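Local coordinates for putative type VI secretion protein (Escherichia coli, PDB 6SKI) that probably hydrolyses phospholipids as a toxic effector of the type VI secretion system and binds the TTR domain of the VgrG spike, at residues A[61-66]-A[289-294]; A[284-289]-A[484-489]; A[330-335]-A[405-410]; A[488-493]-A[526-531]. All coordinates share one frame; numbering follows the deposited sequence.

Interaction 1: residues A[61-66]-A[289-294]; sequences NECSAA and RYNFSL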
loop_
_atom_site.group_PDB
_atom_site.type_symbol
_atom_site.label_atom_id
_atom_site.label_comp_id
_atom_site.label_asym_id
_atom_site.label_seq_id
_atom_site.Cartn_x
_atom_site.Cartn_y
_atom_site.Cartn_z
ATOM N N ASN A 61 8.025 -8.138 -16.418
ATOM C CA ASN A 61 7.803 -7.180 -17.492
ATOM C C ASN A 61 8.866 -6.089 -17.465
ATOM O O ASN A 61 9.030 -5.391 -16.459
ATOM C CB ASN A 61 6.408 -6.575 -17.355
ATOM C CG ASN A 61 5.949 -5.865 -18.605
ATOM O OD1 ASN A 61 5.635 -6.499 -19.605
ATOM N ND2 ASN A 61 5.882 -4.544 -18.548
ATOM N N GLU A 62 9.611 -5.976 -18.568
ATOM C CA GLU A 62 10.626 -4.945 -18.781
ATOM C C GLU A 62 11.875 -5.166 -17.935
ATOM O O GLU A 62 12.843 -4.409 -18.053
ATOM C CB GLU A 62 10.063 -3.544 -18.521
ATOM C CG GLU A 62 8.810 -3.218 -19.309
ATOM C CD GLU A 62 9.093 -2.960 -20.773
ATOM O OE1 GLU A 62 10.251 -2.640 -21.109
ATOM O OE2 GLU A 62 8.159 -3.079 -21.590
ATOM N N CYS A 63 11.879 -6.198 -17.090
ATOM C CA CYS A 63 13.022 -6.466 -16.226
ATOM C C CYS A 63 13.516 -7.902 -16.315
ATOM O O CYS A 63 14.363 -8.300 -15.509
ATOM C CB CYS A 63 12.688 -6.132 -14.769
ATOM S SG CYS A 63 12.929 -4.407 -14.329
ATOM N N SER A 64 13.025 -8.688 -17.268
ATOM C CA SER A 64 13.522 -10.043 -17.427
ATOM C C SER A 64 14.946 -10.021 -17.968
ATOM O O SER A 64 15.409 -9.030 -18.537
ATOM C CB SER A 64 12.617 -10.848 -18.356
ATOM O OG SER A 64 12.334 -10.131 -19.542
ATOM N N ALA A 65 15.653 -11.134 -17.765
ATOM C CA ALA A 65 17.023 -11.231 -18.253
ATOM C C ALA A 65 17.091 -11.123 -19.768
ATOM O O ALA A 65 18.130 -10.745 -20.314
ATOM C CB ALA A 65 17.658 -12.540 -17.789
ATOM N N ALA A 66 16.002 -11.456 -20.463
ATOM C CA ALA A 66 16.003 -11.398 -21.919
ATOM C C ALA A 66 15.856 -9.971 -22.433
ATOM O O ALA A 66 16.427 -9.628 -23.473
ATOM C CB ALA A 66 14.893 -12.284 -22.481
ATOM N N ARG A 289 14.727 1.813 -8.016
ATOM C CA ARG A 289 14.393 0.642 -8.804
ATOM C C ARG A 289 13.576 1.030 -10.030
ATOM O O ARG A 289 12.884 2.050 -10.061
ATOM C CB ARG A 289 13.622 -0.359 -7.950
ATOM C CG ARG A 289 14.507 -1.258 -7.127
ATOM C CD ARG A 289 13.683 -2.218 -6.312
ATOM N NE ARG A 289 12.963 -1.525 -5.254
ATOM C CZ ARG A 289 12.347 -2.136 -4.253
ATOM N NH1 ARG A 289 12.366 -3.456 -4.173
ATOM N NH2 ARG A 289 11.714 -1.427 -3.331
ATOM N N TYR A 290 13.666 0.188 -11.058
ATOM C CA TYR A 290 12.916 0.431 -12.282
ATOM C C TYR A 290 11.444 0.088 -12.100
ATOM O O TYR A 290 10.570 0.814 -12.584
ATOM C CB TYR A 290 13.524 -0.376 -13.432
ATOM C CG TYR A 290 12.728 -0.331 -14.714
ATOM C CD1 TYR A 290 12.999 0.615 -15.687
ATOM C CD2 TYR A 290 11.709 -1.241 -14.955
ATOM C CE1 TYR A 290 12.276 0.661 -16.856
ATOM C CE2 TYR A 290 10.981 -1.201 -16.116
ATOM C CZ TYR A 290 11.268 -0.251 -17.065
ATOM O OH TYR A 290 10.544 -0.208 -18.233
ATOM N N ASN A 291 11.156 -1.002 -11.398
ATOM C CA ASN A 291 9.787 -1.436 -11.168
ATOM C C ASN A 291 9.086 -0.624 -10.092
ATOM O O ASN A 291 7.900 -0.852 -9.842
ATOM C CB ASN A 291 9.767 -2.915 -10.782
ATOM C CG ASN A 291 9.816 -3.826 -11.981
ATOM O OD1 ASN A 291 9.383 -3.462 -13.070
ATOM N ND2 ASN A 291 10.357 -5.019 -11.792
ATOM N N PHE A 292 9.782 0.316 -9.458
ATOM C CA PHE A 292 9.208 1.156 -8.410
ATOM C C PHE A 292 9.419 2.598 -8.839
ATOM O O PHE A 292 10.391 3.246 -8.453
ATOM C CB PHE A 292 9.842 0.867 -7.061
ATOM C CG PHE A 292 9.529 -0.495 -6.527
ATOM C CD1 PHE A 292 10.147 -1.616 -7.050
ATOM C CD2 PHE A 292 8.622 -0.656 -5.502
ATOM C CE1 PHE A 292 9.861 -2.868 -6.561
ATOM C CE2 PHE A 292 8.335 -1.907 -5.009
ATOM C CZ PHE A 292 8.956 -3.012 -5.538
ATOM N N SER A 293 8.489 3.100 -9.638
ATOM C CA SER A 293 8.510 4.477 -10.095
ATOM C C SER A 293 7.466 5.272 -9.326
ATOM O O SER A 293 6.377 4.771 -9.035
ATOM C CB SER A 293 8.252 4.558 -11.600
ATOM O OG SER A 293 6.985 4.025 -11.931
ATOM N N LEU A 294 7.805 6.509 -8.997
ATOM C CA LEU A 294 6.982 7.331 -8.129
ATOM C C LEU A 294 5.866 7.997 -8.914
ATOM O O LEU A 294 6.054 8.394 -10.063
ATOM C CB LEU A 294 7.838 8.397 -7.449
ATOM C CG LEU A 294 7.123 9.337 -6.484
ATOM C CD1 LEU A 294 6.593 8.583 -5.289
ATOM C CD2 LEU A 294 8.053 10.448 -6.060
#
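A cysteine sulfur-aromatic contact joins two loops here: segment 61-66, between helices 53-58 and 72-85, and segment 289-294, which follows strand 278-284 in the alpha/beta-hydrolase-type catalytic region. Tyr290 gives up the most surface. Its CG stands anti to the backbone N (chi1 173°), which sends the ring out toward Glu62 and Cys63. Cys63 SG approaches the ring obliquely, 4.5 Å from the centroid of the Tyr290 ring and 56° off its normal. The same sulfur also touches the amide of Asn291, whose ND2 is held by the backbone oxygens of Lys59 and Pro525. Further along the ring, the aliphatic part of Glu62 crosses the phenol end obliquely, with CB 3.5 Å from Tyr290 CE2. The Glu62 chain bends at chi2 (-74°), and the carboxylate, still near the phenol oxygen, forms its salt bridge through OE1 with Arg67. No hydrogen bond spans the two segments; the neighbouring C-terminal segment ties both, with Cys63 bonded through its backbone to Phe524 and Tyr290 likewise to Lys527. The closest approach of Glu62 to the phenol oxygen is through carbon, CB lying 3.4 Å from Tyr290 OH.

Interaction 2: residues A[284-289]-A[484-489]; sequences AMNEYR and KYTHCS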
loop_
_atom_site.group_PDB
_atom_site.type_symbol
_atom_site.label_atom_id
_atom_site.label_comp_id
_atom_site.label_asym_id
_atom_site.label_seq_id
_atom_site.Cartn_x
_atom_site.Cartn_y
_atom_site.Cartn_z
ATOM N N ALA A 284 10.394 8.602 -1.047
ATOM C CA ALA A 284 11.699 7.996 -0.824
ATOM C C ALA A 284 12.739 8.683 -1.697
ATOM O O ALA A 284 12.649 8.641 -2.927
ATOM C CB ALA A 284 11.647 6.504 -1.130
ATOM N N MET A 285 13.733 9.299 -1.066
ATOM C CA MET A 285 14.782 9.982 -1.804
ATOM C C MET A 285 15.832 9.031 -2.346
ATOM O O MET A 285 16.569 9.405 -3.263
ATOM C CB MET A 285 15.465 11.028 -0.920
ATOM C CG MET A 285 14.783 12.373 -0.918
ATOM S SD MET A 285 15.692 13.658 -0.044
ATOM C CE MET A 285 17.044 12.725 0.657
ATOM N N ASN A 286 15.909 7.814 -1.818
ATOM C CA ASN A 286 16.910 6.840 -2.221
ATOM C C ASN A 286 16.246 5.563 -2.700
ATOM O O ASN A 286 16.718 4.455 -2.439
ATOM C CB ASN A 286 17.885 6.552 -1.086
ATOM C CG ASN A 286 18.497 7.809 -0.521
ATOM O OD1 ASN A 286 19.116 8.585 -1.241
ATOM N ND2 ASN A 286 18.337 8.014 0.776
ATOM N N GLU A 287 15.138 5.705 -3.415
ATOM C CA GLU A 287 14.507 4.598 -4.117
ATOM C C GLU A 287 14.806 4.772 -5.597
ATOM O O GLU A 287 14.502 5.820 -6.174
ATOM C CB GLU A 287 13.003 4.560 -3.862
ATOM C CG GLU A 287 12.261 3.536 -4.699
ATOM C CD GLU A 287 12.708 2.118 -4.425
ATOM O OE1 GLU A 287 13.189 1.843 -3.309
ATOM O OE2 GLU A 287 12.579 1.270 -5.328
ATOM N N TYR A 288 15.404 3.750 -6.203
ATOM C CA TYR A 288 15.956 3.879 -7.540
ATOM C C TYR A 288 15.558 2.744 -8.466
ATOM O O TYR A 288 16.021 2.715 -9.609
ATOM C CB TYR A 288 17.485 3.950 -7.465
ATOM C CG TYR A 288 17.986 5.091 -6.619
ATOM C CD1 TYR A 288 17.627 6.394 -6.902
ATOM C CD2 TYR A 288 18.789 4.859 -5.517
ATOM C CE1 TYR A 288 18.072 7.435 -6.128
ATOM C CE2 TYR A 288 19.238 5.895 -4.736
ATOM C CZ TYR A 288 18.874 7.181 -5.046
ATOM O OH TYR A 288 19.318 8.225 -4.273
ATOM N N ARG A 289 14.727 1.813 -8.016
ATOM C CA ARG A 289 14.393 0.642 -8.804
ATOM C C ARG A 289 13.576 1.030 -10.030
ATOM O O ARG A 289 12.884 2.050 -10.061
ATOM C CB ARG A 289 13.622 -0.359 -7.950
ATOM C CG ARG A 289 14.507 -1.258 -7.127
ATOM C CD ARG A 289 13.683 -2.218 -6.312
ATOM N NE ARG A 289 12.963 -1.525 -5.254
ATOM C CZ ARG A 289 12.347 -2.136 -4.253
ATOM N NH1 ARG A 289 12.366 -3.456 -4.173
ATOM N NH2 ARG A 289 11.714 -1.427 -3.331
ATOM N N LYS A 484 23.105 5.026 7.621
ATOM C CA LYS A 484 23.129 3.780 8.385
ATOM C C LYS A 484 21.805 3.033 8.290
ATOM O O LYS A 484 21.782 1.804 8.403
ATOM C CB LYS A 484 23.447 4.036 9.857
ATOM C CG LYS A 484 24.631 4.925 10.128
ATOM C CD LYS A 484 24.874 5.059 11.621
ATOM C CE LYS A 484 26.316 5.441 11.915
ATOM N NZ LYS A 484 26.843 6.439 10.944
ATOM N N TYR A 485 20.699 3.746 8.083
ATOM C CA TYR A 485 19.367 3.183 8.235
ATOM C C TYR A 485 18.609 3.023 6.926
ATOM O O TYR A 485 17.522 2.439 6.930
ATOM C CB TYR A 485 18.543 4.050 9.193
ATOM C CG TYR A 485 19.128 4.147 10.578
ATOM C CD1 TYR A 485 20.144 5.040 10.863
ATOM C CD2 TYR A 485 18.649 3.356 11.605
ATOM C CE1 TYR A 485 20.680 5.128 12.122
ATOM C CE2 TYR A 485 19.179 3.436 12.868
ATOM C CZ TYR A 485 20.191 4.325 13.124
ATOM O OH TYR A 485 20.720 4.413 14.387
ATOM N N THR A 486 19.135 3.522 5.814
ATOM C CA THR A 486 18.484 3.351 4.524
ATOM C C THR A 486 19.033 2.114 3.829
ATOM O O THR A 486 20.245 1.890 3.806
ATOM C CB THR A 486 18.660 4.586 3.640
ATOM O OG1 THR A 486 18.303 4.264 2.289
ATOM C CG2 THR A 486 20.071 5.067 3.669
ATOM N N HIS A 487 18.134 1.315 3.268
ATOM C CA HIS A 487 18.496 0.086 2.584
ATOM C C HIS A 487 18.726 0.371 1.110
ATOM O O HIS A 487 18.061 1.227 0.522
ATOM C CB HIS A 487 17.402 -0.971 2.734
ATOM C CG HIS A 487 17.118 -1.360 4.149
ATOM N ND1 HIS A 487 17.179 -2.664 4.587
ATOM C CD2 HIS A 487 16.763 -0.620 5.225
ATOM C CE1 HIS A 487 16.873 -2.710 5.871
ATOM N NE2 HIS A 487 16.619 -1.482 6.283
ATOM N N CYS A 488 19.680 -0.339 0.519
ATOM C CA CYS A 488 19.874 -0.308 -0.924
ATOM C C CYS A 488 18.923 -1.332 -1.529
ATOM O O CYS A 488 19.163 -2.540 -1.444
ATOM C CB CYS A 488 21.327 -0.604 -1.287
ATOM S SG CYS A 488 21.666 -0.585 -3.058
ATOM N N SER A 489 17.840 -0.850 -2.134
ATOM C CA SER A 489 16.799 -1.725 -2.651
ATOM C C SER A 489 16.970 -2.050 -4.125
ATOM O O SER A 489 16.410 -3.046 -4.590
ATOM C CB SER A 489 15.420 -1.093 -2.433
ATOM O OG SER A 489 15.367 0.212 -2.979
#
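Ser489 OG donates a hydrogen bond of 2.7 Å to Glu287 OE1, the one hydrogen bond between segments 284-289 and 484-489. The hydroxyl occupies the crowded position between backbone N and carbonyl carbon (chi1 54°) and meets the carboxylate from above its plane, 34° out of it. On the same residue, Ser489 CB lies over the centre of one face of the Arg289 guanidinium, 3.7 Å from Arg289 CZ, while Ser489 O rests against Arg289 CD at 3.3 Å. The two partners of Ser489 are locked to each other: Arg289 NE forms a nearly straight salt bridge of 2.8 Å with Glu287 OE2, in the guanidinium plane and on the syn lone pair. Bends at chi2 of Glu287 and chi3 of Arg289 bring the groups together. In the second shell, Phe292 makes a cation-pi contact with Arg289, and Asn526 OD1 accepts from its NH1. Glu287 also touches the residues of a possible Ser197-His310-Asp245 triad, consistent with an alpha/beta-hydrolase active site, and its OE1 receives a weak hydrogen bond from His310 N. With a serine hydroxyl on one oxygen and an arginine on the other, Glu287 is probably kept ionised, its buried charge balanced beside the putative catalytic histidine.

Interaction 3: residues A[330-335]-A[405-410]; sequences LFLSCP and VFFERM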
loop_
_atom_site.group_PDB
_atom_site.type_symbol
_atom_site.label_atom_id
_atom_site.label_comp_id
_atom_site.label_asym_id
_atom_site.label_seq_id
_atom_site.Cartn_x
_atom_site.Cartn_y
_atom_site.Cartn_z
ATOM N N LEU A 330 24.512 -7.610 -2.546
ATOM C CA LEU A 330 23.818 -7.130 -3.729
ATOM C C LEU A 330 24.779 -6.950 -4.891
ATOM O O LEU A 330 25.885 -6.438 -4.719
ATOM C CB LEU A 330 23.121 -5.794 -3.449
ATOM C CG LEU A 330 22.346 -5.670 -2.142
ATOM C CD1 LEU A 330 21.968 -4.227 -1.902
ATOM C CD2 LEU A 330 21.111 -6.551 -2.159
ATOM N N PHE A 331 24.347 -7.362 -6.076
ATOM C CA PHE A 331 25.045 -6.999 -7.299
ATOM C C PHE A 331 24.632 -5.588 -7.682
ATOM O O PHE A 331 23.460 -5.335 -7.971
ATOM C CB PHE A 331 24.722 -7.974 -8.428
ATOM C CG PHE A 331 25.498 -9.251 -8.368
ATOM C CD1 PHE A 331 26.856 -9.238 -8.128
ATOM C CD2 PHE A 331 24.874 -10.465 -8.572
ATOM C CE1 PHE A 331 27.571 -10.410 -8.076
ATOM C CE2 PHE A 331 25.589 -11.640 -8.526
ATOM C CZ PHE A 331 26.937 -11.612 -8.276
ATOM N N LEU A 332 25.587 -4.666 -7.675
ATOM C CA LEU A 332 25.321 -3.289 -8.052
ATOM C C LEU A 332 25.666 -3.026 -9.505
ATOM O O LEU A 332 25.490 -1.903 -9.986
ATOM C CB LEU A 332 26.092 -2.337 -7.140
ATOM C CG LEU A 332 25.602 -2.276 -5.694
ATOM C CD1 LEU A 332 26.111 -1.021 -5.014
ATOM C CD2 LEU A 332 24.090 -2.336 -5.638
ATOM N N SER A 333 26.150 -4.042 -10.207
ATOM C CA SER A 333 26.295 -4.040 -11.649
ATOM C C SER A 333 25.759 -5.363 -12.164
ATOM O O SER A 333 25.759 -6.369 -11.452
ATOM C CB SER A 333 27.756 -3.858 -12.068
ATOM O OG SER A 333 27.896 -3.886 -13.475
ATOM N N CYS A 334 25.290 -5.361 -13.396
ATOM C CA CYS A 334 24.855 -6.611 -13.993
ATOM C C CYS A 334 26.082 -7.479 -14.248
ATOM O O CYS A 334 27.001 -7.049 -14.954
ATOM C CB CYS A 334 24.093 -6.357 -15.288
ATOM S SG CYS A 334 23.764 -7.838 -16.260
ATOM N N PRO A 335 26.149 -8.682 -13.679
ATOM C CA PRO A 335 27.345 -9.509 -13.853
ATOM C C PRO A 335 27.573 -9.837 -15.318
ATOM O O PRO A 335 26.648 -10.211 -16.040
ATOM C CB PRO A 335 27.024 -10.764 -13.035
ATOM C CG PRO A 335 25.997 -10.309 -12.056
ATOM C CD PRO A 335 25.154 -9.348 -12.827
ATOM N N VAL A 405 29.900 -5.903 -9.648
ATOM C CA VAL A 405 30.117 -5.043 -8.490
ATOM C C VAL A 405 29.223 -5.522 -7.357
ATOM O O VAL A 405 28.000 -5.593 -7.507
ATOM C CB VAL A 405 29.844 -3.571 -8.826
ATOM C CG1 VAL A 405 30.200 -2.694 -7.647
ATOM C CG2 VAL A 405 30.633 -3.166 -10.038
ATOM N N PHE A 406 29.830 -5.851 -6.224
ATOM C CA PHE A 406 29.129 -6.386 -5.069
ATOM C C PHE A 406 29.164 -5.392 -3.918
ATOM O O PHE A 406 30.201 -4.783 -3.636
ATOM C CB PHE A 406 29.752 -7.706 -4.622
ATOM C CG PHE A 406 28.769 -8.671 -4.036
ATOM C CD1 PHE A 406 27.755 -9.200 -4.810
ATOM C CD2 PHE A 406 28.862 -9.051 -2.715
ATOM C CE1 PHE A 406 26.854 -10.090 -4.276
ATOM C CE2 PHE A 406 27.959 -9.935 -2.174
ATOM C CZ PHE A 406 26.957 -10.457 -2.959
ATOM N N PHE A 407 28.024 -5.232 -3.262
ATOM C CA PHE A 407 27.901 -4.449 -2.045
ATOM C C PHE A 407 27.517 -5.384 -0.911
ATOM O O PHE A 407 26.540 -6.131 -1.024
ATOM C CB PHE A 407 26.854 -3.349 -2.207
ATOM C CG PHE A 407 26.746 -2.438 -1.024
ATOM C CD1 PHE A 407 27.829 -1.690 -0.611
ATOM C CD2 PHE A 407 25.560 -2.330 -0.326
ATOM C CE1 PHE A 407 27.730 -0.854 0.472
ATOM C CE2 PHE A 407 25.458 -1.495 0.758
ATOM C CZ PHE A 407 26.545 -0.756 1.156
ATOM N N GLU A 408 28.294 -5.355 0.170
ATOM C CA GLU A 408 28.033 -6.174 1.344
ATOM C C GLU A 408 27.814 -5.266 2.542
ATOM O O GLU A 408 28.722 -4.533 2.942
ATOM C CB GLU A 408 29.186 -7.140 1.618
ATOM C CG GLU A 408 29.354 -8.228 0.584
ATOM C CD GLU A 408 30.804 -8.453 0.206
ATOM O OE1 GLU A 408 31.430 -9.374 0.771
ATOM O OE2 GLU A 408 31.319 -7.707 -0.654
ATOM N N ARG A 409 26.620 -5.327 3.114
ATOM C CA ARG A 409 26.300 -4.624 4.345
ATOM C C ARG A 409 25.501 -5.569 5.223
ATOM O O ARG A 409 24.651 -6.309 4.726
ATOM C CB ARG A 409 25.510 -3.341 4.081
ATOM C CG ARG A 409 25.318 -2.490 5.315
ATOM C CD ARG A 409 24.833 -1.101 4.965
ATOM N NE ARG A 409 23.783 -1.131 3.959
ATOM C CZ ARG A 409 22.874 -0.178 3.810
ATOM N NH1 ARG A 409 22.889 0.882 4.603
ATOM N NH2 ARG A 409 21.950 -0.285 2.868
ATOM N N MET A 410 25.780 -5.562 6.518
ATOM C CA MET A 410 25.183 -6.521 7.430
ATOM C C MET A 410 24.404 -5.798 8.517
ATOM O O MET A 410 24.840 -4.758 9.018
ATOM C CB MET A 410 26.252 -7.416 8.059
ATOM C CG MET A 410 26.742 -8.527 7.145
ATOM S SD MET A 410 25.807 -10.053 7.324
ATOM C CE MET A 410 25.583 -10.093 9.097
#
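Phe406 leaves its strand with CB 4.1 Å from Leu330 O, and beyond it the ring leans over the neighbouring strand. CG comes closer to that carbonyl oxygen, and CD1 closest, 3.3 Å from Leu330 O; CD1 also touches Phe331 CD1 at 3.4 Å. CE1 lies over one face of the Phe331 ring, offset toward its rim, and CZ, at the tip, lies 3.8 Å from Leu330 N, which sits over one face of the Phe406 ring toward its rim. The two rings form an offset edge-to-face pair, the edge of Phe406 toward the face of Phe331, with planes at 72°. Pro335 CG covers the opposite face of Phe331 over its centre, and helix 72-85 packs against both phenylalanines. The rings stand on one face of an antiparallel pairing of strands 328-341 and 398-409, the latter central in a three-stranded sheet completed by 376-386. Leu330 and Phe407 are a hydrogen-bonded pair, N to O in both directions, whereas Phe331 and Phe406 are a non-hydrogen-bonded pair. Past the regular pairing, Leu332 N still donates to Val405 O at 2.6 Å. On the sheet face of Leu330 and Phe407, Leu330 CD1 meets the edge of the Phe407 ring, and the side chain of Leu332 runs alongside, its CD1 3.7 Å from Phe407 CB. Val405 directs CG2 at Ser333 CB, 3.6 Å away, and helix 350-362 lies against this end through Val358.

Interaction 4: residues A[488-493]-A[526-531]; sequences CSANWN and NKPNDR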
loop_
_atom_site.group_PDB
_atom_site.type_symbol
_atom_site.label_atom_id
_atom_site.label_comp_id
_atom_site.label_asym_id
_atom_site.label_seq_id
_atom_site.Cartn_x
_atom_site.Cartn_y
_atom_site.Cartn_z
ATOM N N CYS A 488 19.680 -0.339 0.519
ATOM C CA CYS A 488 19.874 -0.308 -0.924
ATOM C C CYS A 488 18.923 -1.332 -1.529
ATOM O O CYS A 488 19.163 -2.540 -1.444
ATOM C CB CYS A 488 21.327 -0.604 -1.287
ATOM S SG CYS A 488 21.666 -0.585 -3.058
ATOM N N SER A 489 17.840 -0.850 -2.134
ATOM C CA SER A 489 16.799 -1.725 -2.651
ATOM C C SER A 489 16.970 -2.050 -4.125
ATOM O O SER A 489 16.410 -3.046 -4.590
ATOM C CB SER A 489 15.420 -1.093 -2.433
ATOM O OG SER A 489 15.367 0.212 -2.979
ATOM N N ALA A 490 17.727 -1.242 -4.859
ATOM C CA ALA A 490 18.018 -1.511 -6.257
ATOM C C ALA A 490 19.299 -2.326 -6.354
ATOM O O ALA A 490 20.346 -1.912 -5.850
ATOM C CB ALA A 490 18.154 -0.208 -7.043
ATOM N N ASN A 491 19.209 -3.489 -6.991
ATOM C CA ASN A 491 20.360 -4.362 -7.144
ATOM C C ASN A 491 20.209 -5.143 -8.435
ATOM O O ASN A 491 19.165 -5.106 -9.088
ATOM C CB ASN A 491 20.517 -5.320 -5.958
ATOM C CG ASN A 491 19.232 -6.032 -5.609
ATOM O OD1 ASN A 491 18.811 -6.950 -6.305
ATOM N ND2 ASN A 491 18.606 -5.621 -4.516
ATOM N N TRP A 492 21.265 -5.859 -8.798
ATOM C CA TRP A 492 21.266 -6.668 -10.007
ATOM C C TRP A 492 21.261 -8.151 -9.667
ATOM O O TRP A 492 21.774 -8.972 -10.426
ATOM C CB TRP A 492 22.463 -6.314 -10.885
ATOM C CG TRP A 492 22.248 -5.076 -11.688
ATOM C CD1 TRP A 492 22.691 -3.825 -11.392
ATOM C CD2 TRP A 492 21.535 -4.967 -12.922
ATOM N NE1 TRP A 492 22.302 -2.942 -12.365
ATOM C CE2 TRP A 492 21.588 -3.620 -13.316
ATOM C CE3 TRP A 492 20.856 -5.880 -13.732
ATOM C CZ2 TRP A 492 20.989 -3.162 -14.482
ATOM C CZ3 TRP A 492 20.265 -5.423 -14.888
ATOM C CH2 TRP A 492 20.335 -4.078 -15.253
ATOM N N ASN A 493 20.678 -8.502 -8.526
ATOM C CA ASN A 493 20.502 -9.901 -8.178
ATOM C C ASN A 493 19.441 -10.515 -9.075
ATOM O O ASN A 493 18.389 -9.919 -9.315
ATOM C CB ASN A 493 20.091 -10.045 -6.716
ATOM C CG ASN A 493 21.209 -9.717 -5.762
ATOM O OD1 ASN A 493 21.044 -9.784 -4.548
ATOM N ND2 ASN A 493 22.361 -9.371 -6.305
ATOM N N ASN A 526 14.719 -6.298 -8.910
ATOM C CA ASN A 526 15.027 -5.062 -8.211
ATOM C C ASN A 526 16.092 -4.286 -8.961
ATOM O O ASN A 526 16.972 -3.667 -8.370
ATOM C CB ASN A 526 15.475 -5.353 -6.785
ATOM C CG ASN A 526 14.456 -6.151 -6.014
ATOM O OD1 ASN A 526 13.332 -5.701 -5.803
ATOM N ND2 ASN A 526 14.834 -7.351 -5.602
ATOM N N LYS A 527 15.999 -4.295 -10.279
ATOM C CA LYS A 527 17.021 -3.664 -11.091
ATOM C C LYS A 527 16.859 -2.149 -11.044
ATOM O O LYS A 527 15.737 -1.644 -11.108
ATOM C CB LYS A 527 16.930 -4.157 -12.532
ATOM C CG LYS A 527 17.263 -3.132 -13.587
ATOM C CD LYS A 527 16.563 -3.455 -14.885
ATOM C CE LYS A 527 16.367 -2.215 -15.725
ATOM N NZ LYS A 527 15.351 -2.447 -16.785
ATOM N N PRO A 528 17.959 -1.417 -10.906
ATOM C CA PRO A 528 17.861 0.039 -10.808
ATOM C C PRO A 528 17.366 0.654 -12.103
ATOM O O PRO A 528 17.571 0.118 -13.193
ATOM C CB PRO A 528 19.302 0.460 -10.504
ATOM C CG PRO A 528 20.110 -0.629 -11.116
ATOM C CD PRO A 528 19.350 -1.863 -10.748
ATOM N N ASN A 529 16.708 1.797 -11.974
ATOM C CA ASN A 529 16.353 2.570 -13.147
ATOM C C ASN A 529 17.627 3.096 -13.799
ATOM O O ASN A 529 18.658 3.269 -13.145
ATOM C CB ASN A 529 15.419 3.715 -12.759
ATOM C CG ASN A 529 14.616 4.239 -13.924
ATOM O OD1 ASN A 529 13.942 3.482 -14.619
ATOM N ND2 ASN A 529 14.674 5.544 -14.140
ATOM N N ASP A 530 17.557 3.334 -15.105
ATOM C CA ASP A 530 18.757 3.696 -15.845
ATOM C C ASP A 530 19.345 4.995 -15.311
ATOM O O ASP A 530 18.624 5.962 -15.052
ATOM C CB ASP A 530 18.449 3.827 -17.335
ATOM C CG ASP A 530 19.587 3.331 -18.206
ATOM O OD1 ASP A 530 19.535 2.163 -18.644
ATOM O OD2 ASP A 530 20.537 4.104 -18.450
ATOM N N ARG A 531 20.664 4.998 -15.130
ATOM C CA ARG A 531 21.475 6.075 -14.566
ATOM C C ARG A 531 21.229 6.220 -13.071
ATOM O O ARG A 531 21.688 7.205 -12.484
ATOM C CB ARG A 531 21.252 7.431 -15.253
ATOM C CG ARG A 531 21.698 7.464 -16.704
ATOM C CD ARG A 531 21.331 8.780 -17.362
ATOM N NE ARG A 531 21.838 9.923 -16.610
ATOM C CZ ARG A 531 21.174 11.063 -16.448
ATOM N NH1 ARG A 531 19.972 11.213 -16.987
ATOM N NH2 ARG A 531 21.711 12.052 -15.747
#
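Asn526 O is gripped by one hydrogen bond across the contact and one weaker CH contact: Asn491 N donates to it at 2.6 Å, and Ala490 CA approaches at 3.2 Å. The N-H comes from above the carbonyl plane, 26° out of it, rather than along a lone pair. The exchange is partly returned, since Lys527 CA makes a CA-H...O contact with Asn491 O. Two loops are thereby laid side by side, segment 488-493 ahead of strand 495-497 and segment 526-531 behind strand 521-523, without becoming a regular sheet. Asn491 holds its own turn: with CG in the crowded position between backbone N and carbonyl carbon (chi1 49°), OD1 accepts from Asn493 N on a lone pair, an Asx turn. Its amide lies alongside Asn526, the two amide planes 68° apart, while Asn526 OD1 is taken by Arg289 NH1.

The apolar side is built on the Trp492 indole, one face of which receives two CH-pi contacts. Lys527 CG lies over the six-membered ring, 4.0 Å from its centroid, and Pro528 CD over the five-membered ring at 3.9 Å from that centroid. The lysine chain, extended beyond CG, passes along the indole, and its ammonium end makes a cation-pi contact with Tyr290. Pro528 CB also meets Ala490 CB, 3.7 Å away. Phe524 adds an edge-to-face partner for Trp492. Cohesion here thus rests on one backbone hydrogen bond and on aliphatic C-H groups, that of Pro528 CD polarised by the adjacent nitrogen, set against an electron-rich ring, with the lysine charge carried past the indole toward a second aromatic.

Overall arrangement
Interactions 1, 2 and 4 cluster round the loop between strands 278-284 and 294-296; interaction 3, in the three-stranded antiparallel sheet, lies on one flank. Interactions 1 and 4 have centres about 9 Å apart, while the centres of 1 and 3 are about 18 Å apart and the two do not touch. Arg289 is common to interactions 1 and 2, Cys488 and Ser489 to 2 and 4. Along the chain, interactions 1 and 2 cross, interaction 3 is nested within the loop closed by 2, and 4 starts where 2 ends. Segment 484-493 thus connects the three-stranded sheet, through Arg409 and Phe331, to the catalytic region, beside its putative triad, and to the C-terminal segment.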